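Local atomic coordinates of type IV secretion protein Dot (Legionella pneumophila, PDB entry 6KS5), a protein that acts as a bacterial deubiquitinase, Ceg23, that regulates the association of polyubiquitin chains of one linkage type with the Legionella phagosome. Residues A[159-164]-A[198-203]; A[165-170]-A[185-190]; A[112-117]-A[208-213]. One frame throughout, in Å; residues are numbered along the deposited sequence.

Contact 1: A[159-164]-A[198-203]; sequences EANEAF and KNYWDA
F164 and Y200 each carry the ring trans to the main-chain nitrogen (chi1 167° for F164), so each side chain reaches out from its own helix toward the other; the two run antiparallel, one ring laid over the other. The result is an offset aromatic stack in the helical part of the chain, between the start of helix 162-173 and the first half of helix 193-214. The planes are nearly parallel, 3° apart, and the centroids of the F164 and Y200 rings lie 3.9 Å from each other. Each ring also receives the partner's CB over its face: F164 CB stands 3.6 Å from the centroid of the Y200 ring, a CH-pi contact that Y200 CB returns on the F164 ring. Two flat aromatic residues suit this buried place because they fill the space between the helices with broad faces.

Tyrosine adds a polar end to the stack. N161 sits at the N-cap position of helix 162-173, though its side chain does not cap; it is spent on L157 O and Y200 OH. Its amide plane is turned almost perpendicular to the Y200 ring. ND2 lies at the edge of the W201 indole and donates to L157 O, which fixes the amide's rotation. N161 OD1 accepts the Y200 OH hydrogen bond at 2.8 Å, in the carbonyl plane and on a lone pair, with a C=O...donor angle of 109°.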
loop_
_atom_site.group_PDB
_atom_site.type_symbol
_atom_site.label_atom_id
_atom_site.label_comp_id
_atom_site.label_asym_id
_atom_site.label_seq_id
_atom_site.Cartn_x
_atom_site.Cartn_y
_atom_site.Cartn_z
ATOM N N GLU A 159 9.363 -8.861 -4.780
ATOM C CA GLU A 159 9.569 -8.198 -6.062
ATOM C C GLU A 159 10.635 -7.114 -5.972
ATOM O O GLU A 159 11.431 -6.946 -6.902
ATOM C CB GLU A 159 8.257 -7.607 -6.569
ATOM C CG GLU A 159 7.618 -8.442 -7.656
ATOM C CD GLU A 159 6.778 -7.619 -8.616
ATOM O OE1 GLU A 159 6.104 -8.222 -9.481
ATOM O OE2 GLU A 159 6.783 -6.374 -8.499
ATOM N N ALA A 160 10.670 -6.375 -4.862
ATOM C CA ALA A 160 11.656 -5.311 -4.724
ATOM C C ALA A 160 13.075 -5.867 -4.742
ATOM O O ALA A 160 13.963 -5.289 -5.381
ATOM C CB ALA A 160 11.402 -4.524 -3.439
ATOM N N ASN A 161 13.308 -6.990 -4.061
ATOM C CA ASN A 161 14.630 -7.605 -3.973
ATOM C C ASN A 161 14.730 -8.859 -4.837
ATOM O O ASN A 161 15.391 -9.833 -4.469
ATOM C CB ASN A 161 14.983 -7.935 -2.528
ATOM C CG ASN A 161 14.613 -6.829 -1.571
ATOM O OD1 ASN A 161 15.309 -5.823 -1.462
ATOM N ND2 ASN A 161 13.500 -7.009 -0.868
ATOM N N GLU A 162 14.088 -8.838 -6.006
ATOM C CA GLU A 162 14.067 -10.014 -6.869
ATOM C C GLU A 162 15.469 -10.415 -7.309
ATOM O O GLU A 162 15.808 -11.605 -7.323
ATOM C CB GLU A 162 13.189 -9.752 -8.088
ATOM C CG GLU A 162 13.026 -10.950 -9.015
ATOM C CD GLU A 162 11.631 -11.037 -9.602
ATOM O OE1 GLU A 162 10.676 -10.664 -8.888
ATOM O OE2 GLU A 162 11.484 -11.478 -10.765
ATOM N N ALA A 163 16.298 -9.436 -7.677
ATOM C CA ALA A 163 17.621 -9.750 -8.206
ATOM C C ALA A 163 18.494 -10.421 -7.155
ATOM O O ALA A 163 19.147 -11.432 -7.435
ATOM C CB ALA A 163 18.287 -8.481 -8.734
ATOM N N PHE A 164 18.514 -9.882 -5.934
ATOM C CA PHE A 164 19.335 -10.482 -4.887
ATOM C C PHE A 164 18.795 -11.846 -4.479
ATOM O O PHE A 164 19.570 -12.768 -4.204
ATOM C CB PHE A 164 19.414 -9.550 -3.677
ATOM C CG PHE A 164 19.961 -10.207 -2.438
ATOM C CD1 PHE A 164 21.326 -10.273 -2.219
ATOM C CD2 PHE A 164 19.109 -10.763 -1.493
ATOM C CE1 PHE A 164 21.830 -10.879 -1.083
ATOM C CE2 PHE A 164 19.606 -11.371 -0.359
ATOM C CZ PHE A 164 20.967 -11.428 -0.154
ATOM N N LYS A 198 21.364 -9.482 6.018
ATOM C CA LYS A 198 21.475 -8.195 6.694
ATOM C C LYS A 198 22.412 -7.252 5.945
ATOM O O LYS A 198 22.114 -6.060 5.795
ATOM C CB LYS A 198 21.956 -8.406 8.128
ATOM C CG LYS A 198 21.855 -7.179 9.020
ATOM C CD LYS A 198 22.031 -7.560 10.485
ATOM C CE LYS A 198 22.643 -6.428 11.289
ATOM N NZ LYS A 198 22.021 -5.121 10.946
ATOM N N ASN A 199 23.545 -7.770 5.460
ATOM C CA ASN A 199 24.475 -6.938 4.704
ATOM C C ASN A 199 23.830 -6.403 3.435
ATOM O O ASN A 199 24.108 -5.274 3.015
ATOM C CB ASN A 199 25.734 -7.728 4.354
ATOM C CG ASN A 199 26.686 -7.846 5.514
ATOM O OD1 ASN A 199 26.648 -7.046 6.449
ATOM N ND2 ASN A 199 27.560 -8.842 5.457
ATOM N N TYR A 200 22.983 -7.212 2.794
ATOM C CA TYR A 200 22.244 -6.725 1.638
ATOM C C TYR A 200 21.184 -5.723 2.062
ATOM O O TYR A 200 20.998 -4.691 1.406
ATOM C CB TYR A 200 21.605 -7.890 0.889
ATOM C CG TYR A 200 20.567 -7.454 -0.113
ATOM C CD1 TYR A 200 20.936 -6.780 -1.262
ATOM C CD2 TYR A 200 19.214 -7.711 0.093
ATOM C CE1 TYR A 200 19.996 -6.377 -2.185
ATOM C CE2 TYR A 200 18.261 -7.310 -0.828
ATOM C CZ TYR A 200 18.659 -6.642 -1.967
ATOM O OH TYR A 200 17.732 -6.232 -2.899
ATOM N N TRP A 201 20.510 -6.000 3.180
ATOM C CA TRP A 201 19.370 -5.196 3.610
ATOM C C TRP A 201 19.793 -3.781 3.983
ATOM O O TRP A 201 19.243 -2.800 3.469
ATOM C CB TRP A 201 18.680 -5.875 4.792
ATOM C CG TRP A 201 17.365 -5.274 5.127
ATOM C CD1 TRP A 201 17.050 -4.556 6.242
ATOM C CD2 TRP A 201 16.178 -5.336 4.338
ATOM N NE1 TRP A 201 15.736 -4.166 6.194
ATOM C CE2 TRP A 201 15.179 -4.630 5.030
ATOM C CE3 TRP A 201 15.861 -5.920 3.109
ATOM C CZ2 TRP A 201 13.883 -4.500 4.539
ATOM C CZ3 TRP A 201 14.577 -5.784 2.617
ATOM C CH2 TRP A 201 13.599 -5.082 3.333
ATOM N N ASP A 202 20.767 -3.655 4.894
ATOM C CA ASP A 202 21.164 -2.337 5.372
ATOM C C ASP A 202 21.872 -1.526 4.301
ATOM O O ASP A 202 21.927 -0.295 4.407
ATOM C CB ASP A 202 22.070 -2.452 6.598
ATOM C CG ASP A 202 21.354 -3.030 7.807
ATOM O OD1 ASP A 202 20.165 -2.702 8.044
ATOM O OD2 ASP A 202 21.997 -3.815 8.536
ATOM N N ALA A 203 22.422 -2.181 3.279
ATOM C CA ALA A 203 23.106 -1.438 2.230
ATOM C C ALA A 203 22.110 -0.896 1.216
ATOM O O ALA A 203 21.975 0.322 1.055
ATOM C CB ALA A 203 24.155 -2.320 1.542
#

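Contact 2: A[165-170]-A[185-190]; sequences LEYFYN and KYFVGS
An aromatic cluster of Y167, F168 and F187 joins helix 162-173 to the loop that leads on to helix 193-214. F187 belongs to the loop and points its ring at the helix, where two consecutive residues receive it. Its CG is anti to the carbonyl carbon (chi1 -80°), which aims the ring between the two helix side chains.

The nearer meeting is with F168, whose CD1 comes to 3.4 Å from F187 CZ. The ring planes of F168 and F187 are inclined by only 29°, but the rings are displaced, centroids 5.7 Å apart, and hardly overlap; the side chains themselves arrive roughly perpendicular. F168 touches F187 at the edge of the F187 ring, through CD1 and CE1. Y167 is met at its own ring edge: F187 CD2 lies near the plane of the Y167 ring, 3.8 Å from Y167 CE2. Here the planes stand oblique, at 60°.

Phenylalanine suits both buried positions, offering a flat apolar ring with no polar atom to satisfy. F168 also packs on I197 and F187 on A196, both of helix 193-214, so the cluster touches the next helix as well. Tyrosine suits the more exposed Y167, which can bury one ring edge while carrying a hydroxyl at its far end. Beyond F187 the chain makes a type II beta turn from F187 to S190, and G189 takes the positive phi of its third position.

Across the two segments the contact is apolar, made of ring carbons alone. Its cohesion should therefore come from dispersion and from burying hydrophobic surface, probably with less directional demand than hydrogen bonds would impose.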
loop_
_atom_site.group_PDB
_atom_site.type_symbol
_atom_site.label_atom_id
_atom_site.label_comp_id
_atom_site.label_asym_id
_atom_site.label_seq_id
_atom_site.Cartn_x
_atom_site.Cartn_y
_atom_site.Cartn_z
ATOM N N LEU A 165 17.469 -11.995 -4.428
ATOM C CA LEU A 165 16.899 -13.267 -4.002
ATOM C C LEU A 165 17.150 -14.360 -5.033
ATOM O O LEU A 165 17.451 -15.501 -4.669
ATOM C CB LEU A 165 15.403 -13.112 -3.725
ATOM C CG LEU A 165 15.042 -12.543 -2.346
ATOM C CD1 LEU A 165 13.573 -12.133 -2.276
ATOM C CD2 LEU A 165 15.383 -13.531 -1.239
ATOM N N GLU A 166 17.040 -14.034 -6.325
ATOM C CA GLU A 166 17.341 -15.026 -7.355
ATOM C C GLU A 166 18.804 -15.436 -7.305
ATOM O O GLU A 166 19.132 -16.626 -7.408
ATOM C CB GLU A 166 16.987 -14.483 -8.736
ATOM C CG GLU A 166 15.527 -14.661 -9.097
ATOM C CD GLU A 166 15.025 -16.066 -8.816
ATOM O OE1 GLU A 166 15.647 -17.034 -9.309
ATOM O OE2 GLU A 166 14.009 -16.196 -8.095
ATOM N N TYR A 167 19.699 -14.464 -7.142
ATOM C CA TYR A 167 21.089 -14.800 -6.883
ATOM C C TYR A 167 21.215 -15.612 -5.599
ATOM O O TYR A 167 21.952 -16.601 -5.555
ATOM C CB TYR A 167 21.929 -13.526 -6.813
ATOM C CG TYR A 167 23.402 -13.787 -6.636
ATOM C CD1 TYR A 167 24.186 -14.215 -7.701
ATOM C CD2 TYR A 167 24.009 -13.608 -5.404
ATOM C CE1 TYR A 167 25.536 -14.459 -7.539
ATOM C CE2 TYR A 167 25.353 -13.847 -5.232
ATOM C CZ TYR A 167 26.111 -14.275 -6.297
ATOM O OH TYR A 167 27.450 -14.514 -6.106
ATOM N N PHE A 168 20.474 -15.225 -4.556
ATOM C CA PHE A 168 20.506 -15.952 -3.287
ATOM C C PHE A 168 20.043 -17.393 -3.460
ATOM O O PHE A 168 20.596 -18.309 -2.840
ATOM C CB PHE A 168 19.634 -15.229 -2.259
ATOM C CG PHE A 168 19.708 -15.800 -0.870
ATOM C CD1 PHE A 168 20.896 -16.296 -0.369
ATOM C CD2 PHE A 168 18.586 -15.807 -0.052
ATOM C CE1 PHE A 168 20.966 -16.807 0.915
ATOM C CE2 PHE A 168 18.645 -16.318 1.236
ATOM C CZ PHE A 168 19.844 -16.818 1.719
ATOM N N TYR A 169 19.037 -17.618 -4.305
ATOM C CA TYR A 169 18.490 -18.960 -4.460
ATOM C C TYR A 169 19.493 -19.888 -5.131
ATOM O O TYR A 169 19.950 -20.871 -4.533
ATOM C CB TYR A 169 17.190 -18.905 -5.263
ATOM C CG TYR A 169 16.731 -20.256 -5.758
ATOM C CD1 TYR A 169 16.244 -21.211 -4.875
ATOM C CD2 TYR A 169 16.776 -20.575 -7.109
ATOM C CE1 TYR A 169 15.824 -22.450 -5.323
ATOM C CE2 TYR A 169 16.357 -21.810 -7.566
ATOM C CZ TYR A 169 15.882 -22.742 -6.671
ATOM O OH TYR A 169 15.461 -23.974 -7.124
ATOM N N ASN A 170 19.861 -19.580 -6.378
ATOM C CA ASN A 170 20.700 -20.494 -7.136
ATOM C C ASN A 170 22.118 -20.558 -6.582
ATOM O O ASN A 170 22.818 -21.549 -6.806
ATOM C CB ASN A 170 20.702 -20.096 -8.616
ATOM C CG ASN A 170 21.515 -18.842 -8.888
ATOM O OD1 ASN A 170 20.969 -17.741 -8.981
ATOM N ND2 ASN A 170 22.823 -19.010 -9.069
ATOM N N LYS A 185 29.523 -9.377 -2.769
ATOM C CA LYS A 185 30.196 -8.693 -1.669
ATOM C C LYS A 185 29.588 -9.076 -0.325
ATOM O O LYS A 185 30.310 -9.255 0.664
ATOM C CB LYS A 185 30.128 -7.179 -1.877
ATOM C CG LYS A 185 28.766 -6.679 -2.367
ATOM C CD LYS A 185 28.775 -5.180 -2.662
ATOM C CE LYS A 185 28.775 -4.360 -1.376
ATOM N NZ LYS A 185 28.329 -2.949 -1.599
ATOM N N TYR A 186 28.258 -9.210 -0.268
ATOM C CA TYR A 186 27.579 -9.540 0.981
ATOM C C TYR A 186 27.740 -11.001 1.384
ATOM O O TYR A 186 27.315 -11.366 2.485
ATOM C CB TYR A 186 26.082 -9.217 0.888
ATOM C CG TYR A 186 25.731 -7.932 0.169
ATOM C CD1 TYR A 186 26.042 -6.696 0.721
ATOM C CD2 TYR A 186 25.059 -7.954 -1.048
ATOM C CE1 TYR A 186 25.716 -5.518 0.070
ATOM C CE2 TYR A 186 24.725 -6.783 -1.704
ATOM C CZ TYR A 186 25.058 -5.568 -1.140
ATOM O OH TYR A 186 24.734 -4.397 -1.786
ATOM N N PHE A 187 28.331 -11.838 0.530
ATOM C CA PHE A 187 28.396 -13.278 0.757
ATOM C C PHE A 187 29.784 -13.789 1.115
ATOM O O PHE A 187 29.901 -14.703 1.933
ATOM C CB PHE A 187 27.879 -14.024 -0.479
ATOM C CG PHE A 187 26.377 -14.092 -0.558
ATOM C CD1 PHE A 187 25.665 -14.953 0.266
ATOM C CD2 PHE A 187 25.676 -13.296 -1.451
ATOM C CE1 PHE A 187 24.282 -15.019 0.201
ATOM C CE2 PHE A 187 24.297 -13.361 -1.520
ATOM C CZ PHE A 187 23.600 -14.222 -0.691
ATOM N N VAL A 188 30.845 -13.248 0.531
ATOM C CA VAL A 188 32.186 -13.625 0.964
ATOM C C VAL A 188 32.495 -12.925 2.285
ATOM O O VAL A 188 32.005 -11.820 2.556
ATOM C CB VAL A 188 33.238 -13.300 -0.115
ATOM C CG1 VAL A 188 33.013 -14.156 -1.360
ATOM C CG2 VAL A 188 33.191 -11.826 -0.461
ATOM N N GLY A 189 33.307 -13.572 3.118
ATOM C CA GLY A 189 33.559 -13.061 4.461
ATOM C C GLY A 189 32.317 -12.989 5.322
ATOM O O GLY A 189 32.198 -12.100 6.176
ATOM N N SER A 190 31.383 -13.913 5.120
ATOM C CA SER A 190 30.124 -13.928 5.845
ATOM C C SER A 190 30.101 -15.099 6.812
ATOM O O SER A 190 30.524 -16.211 6.472
ATOM C CB SER A 190 28.934 -14.037 4.894
ATOM O OG SER A 190 29.058 -15.181 4.066
#

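Contact 3: A[112-117]-A[208-213]; sequences QLVNNS and LYCQHL
A small, largely apolar contact, centred on one cysteine, joins the loop between helices 95-112 and 117-122 to the C-terminal part of helix 193-214. C210 turns its side chain to the loop, where L113 and V114 receive it. The sulfur carries most of the meeting: C210 SG lies 3.5 Å from L113 CD1 and 3.2 Å from the backbone L113 O. V114 approaches the base of the same side chain, with its CB 4.2 Å from C210 CB.

The backbones come close here, the CA atoms of V114 and C210 being 6.2 Å apart, and a short side chain such as cysteine fits between a helix and a loop at that spacing. Here a loop packs against a helix in the mainly helical part of the chain, and the loop ends by starting a new helix. N116 holds the N-cap position of helix 117-122, and its OD1 accepts a hydrogen bond from the backbone N of V119, a role for which asparagine's short amide is well suited.

With chi1 at 41°, L113 tucks CG between its own N and C, which swings CD1 toward the sulfur of C210. L113 O also receives a weak hydrogen bond from Y206 OH, one helical turn before C210.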
loop_
_atom_site.group_PDB
_atom_site.type_symbol
_atom_site.label_atom_id
_atom_site.label_comp_id
_atom_site.label_asym_id
_atom_site.label_seq_id
_atom_site.Cartn_x
_atom_site.Cartn_y
_atom_site.Cartn_z
ATOM N N GLN A 112 8.441 8.057 4.713
ATOM C CA GLN A 112 8.520 8.133 6.162
ATOM C C GLN A 112 9.223 6.933 6.776
ATOM O O GLN A 112 9.543 6.970 7.969
ATOM C CB GLN A 112 7.117 8.279 6.764
ATOM N N LEU A 113 9.481 5.878 6.003
ATOM C CA LEU A 113 10.161 4.701 6.536
ATOM C C LEU A 113 11.348 4.310 5.668
ATOM O O LEU A 113 11.644 3.127 5.486
ATOM C CB LEU A 113 9.198 3.526 6.703
ATOM C CG LEU A 113 8.131 3.190 5.653
ATOM C CD1 LEU A 113 8.729 2.581 4.392
ATOM C CD2 LEU A 113 7.054 2.284 6.254
ATOM N N VAL A 114 12.064 5.294 5.132
ATOM C CA VAL A 114 13.286 5.024 4.394
ATOM C C VAL A 114 14.526 5.521 5.132
ATOM O O VAL A 114 15.587 4.890 5.034
ATOM C CB VAL A 114 13.222 5.607 2.964
ATOM C CG1 VAL A 114 13.201 7.125 2.991
ATOM C CG2 VAL A 114 14.381 5.089 2.111
ATOM N N ASN A 115 14.427 6.628 5.869
ATOM C CA ASN A 115 15.465 7.061 6.792
ATOM C C ASN A 115 15.152 6.674 8.233
ATOM O O ASN A 115 15.750 7.226 9.163
ATOM C CB ASN A 115 15.674 8.572 6.691
ATOM C CG ASN A 115 15.483 9.094 5.283
ATOM O OD1 ASN A 115 14.375 9.468 4.893
ATOM N ND2 ASN A 115 16.565 9.127 4.509
ATOM N N ASN A 116 14.207 5.758 8.435
ATOM C CA ASN A 116 13.882 5.239 9.764
ATOM C C ASN A 116 14.696 3.968 9.959
ATOM O O ASN A 116 14.296 2.875 9.554
ATOM C CB ASN A 116 12.382 4.988 9.899
ATOM C CG ASN A 116 11.967 4.602 11.316
ATOM O OD1 ASN A 116 12.781 4.156 12.127
ATOM N ND2 ASN A 116 10.688 4.777 11.615
ATOM N N SER A 117 15.865 4.116 10.586
ATOM C CA SER A 117 16.729 2.961 10.807
ATOM C C SER A 117 16.115 1.977 11.793
ATOM O O SER A 117 16.386 0.774 11.711
ATOM C CB SER A 117 18.097 3.416 11.304
ATOM O OG SER A 117 18.042 3.736 12.680
ATOM N N LEU A 208 15.429 -0.188 -1.591
ATOM C CA LEU A 208 14.741 -0.767 -2.744
ATOM C C LEU A 208 13.312 -1.155 -2.391
ATOM O O LEU A 208 12.388 -0.996 -3.200
ATOM C CB LEU A 208 15.495 -1.997 -3.240
ATOM C CG LEU A 208 16.710 -1.835 -4.142
ATOM C CD1 LEU A 208 17.376 -3.180 -4.290
ATOM C CD2 LEU A 208 16.298 -1.283 -5.492
ATOM N N TYR A 209 13.118 -1.666 -1.179
ATOM C CA TYR A 209 11.787 -2.029 -0.719
ATOM C C TYR A 209 10.893 -0.804 -0.617
ATOM O O TYR A 209 9.737 -0.831 -1.061
ATOM C CB TYR A 209 11.915 -2.731 0.623
ATOM C CG TYR A 209 10.635 -3.230 1.235
ATOM C CD1 TYR A 209 9.776 -4.066 0.536
ATOM C CD2 TYR A 209 10.307 -2.895 2.537
ATOM C CE1 TYR A 209 8.620 -4.538 1.122
ATOM C CE2 TYR A 209 9.164 -3.358 3.125
ATOM C CZ TYR A 209 8.323 -4.178 2.421
ATOM O OH TYR A 209 7.176 -4.628 3.036
ATOM N N CYS A 210 11.415 0.288 -0.060
ATOM C CA CYS A 210 10.578 1.469 0.068
ATOM C C CYS A 210 10.289 2.073 -1.304
ATOM O O CYS A 210 9.208 2.621 -1.530
ATOM C CB CYS A 210 11.251 2.456 1.021
ATOM S SG CYS A 210 11.571 1.699 2.615
ATOM N N GLN A 211 11.208 1.934 -2.252
ATOM C CA GLN A 211 10.957 2.466 -3.590
ATOM C C GLN A 211 9.891 1.665 -4.331
ATOM O O GLN A 211 9.206 2.205 -5.209
ATOM C CB GLN A 211 12.265 2.496 -4.381
ATOM C CG GLN A 211 13.297 3.384 -3.733
ATOM C CD GLN A 211 14.516 3.615 -4.603
ATOM O OE1 GLN A 211 15.170 2.670 -5.058
ATOM N NE2 GLN A 211 14.841 4.880 -4.825
ATOM N N HIS A 212 9.721 0.390 -3.987
ATOM C CA HIS A 212 8.743 -0.445 -4.669
ATOM C C HIS A 212 7.346 -0.286 -4.098
ATOM O O HIS A 212 6.371 -0.369 -4.851
ATOM C CB HIS A 212 9.164 -1.915 -4.604
ATOM C CG HIS A 212 8.352 -2.815 -5.480
ATOM N ND1 HIS A 212 8.181 -2.581 -6.826
ATOM C CD2 HIS A 212 7.671 -3.952 -5.206
ATOM C CE1 HIS A 212 7.430 -3.536 -7.344
ATOM N NE2 HIS A 212 7.106 -4.381 -6.382
ATOM N N LEU A 213 7.227 -0.046 -2.789
ATOM C CA LEU A 213 5.916 0.162 -2.188
ATOM C C LEU A 213 5.246 1.433 -2.682
ATOM O O LEU A 213 4.017 1.545 -2.603
ATOM C CB LEU A 213 6.030 0.226 -0.666
ATOM C CG LEU A 213 6.551 -1.004 0.064
ATOM C CD1 LEU A 213 6.955 -0.626 1.475
ATOM C CD2 LEU A 213 5.485 -2.080 0.065
#

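In the fold
Helix 193-214 runs through the set: contacts 1 and 3 both use it, and the loop of contact 2 leads into it. Helix 162-173 is shared by contacts 1 and 2. Along the chain contact 2 is nested within the loop closed by contact 1, and contact 1 within that closed by contact 3. Centres of contacts 1 and 2 lie about 10 Å apart, of 1 and 3 about 12 Å. Contact 1 touches both others; contacts 2 and 3 do not touch, their nearest atoms being about 8 Å apart. Contacts 1 and 2 join neighbouring helices, while contact 3 brings back the loop 112-117 from some 90 residues earlier. In the chain they lie between strand 20-21 and the other strands of the mixed sheet.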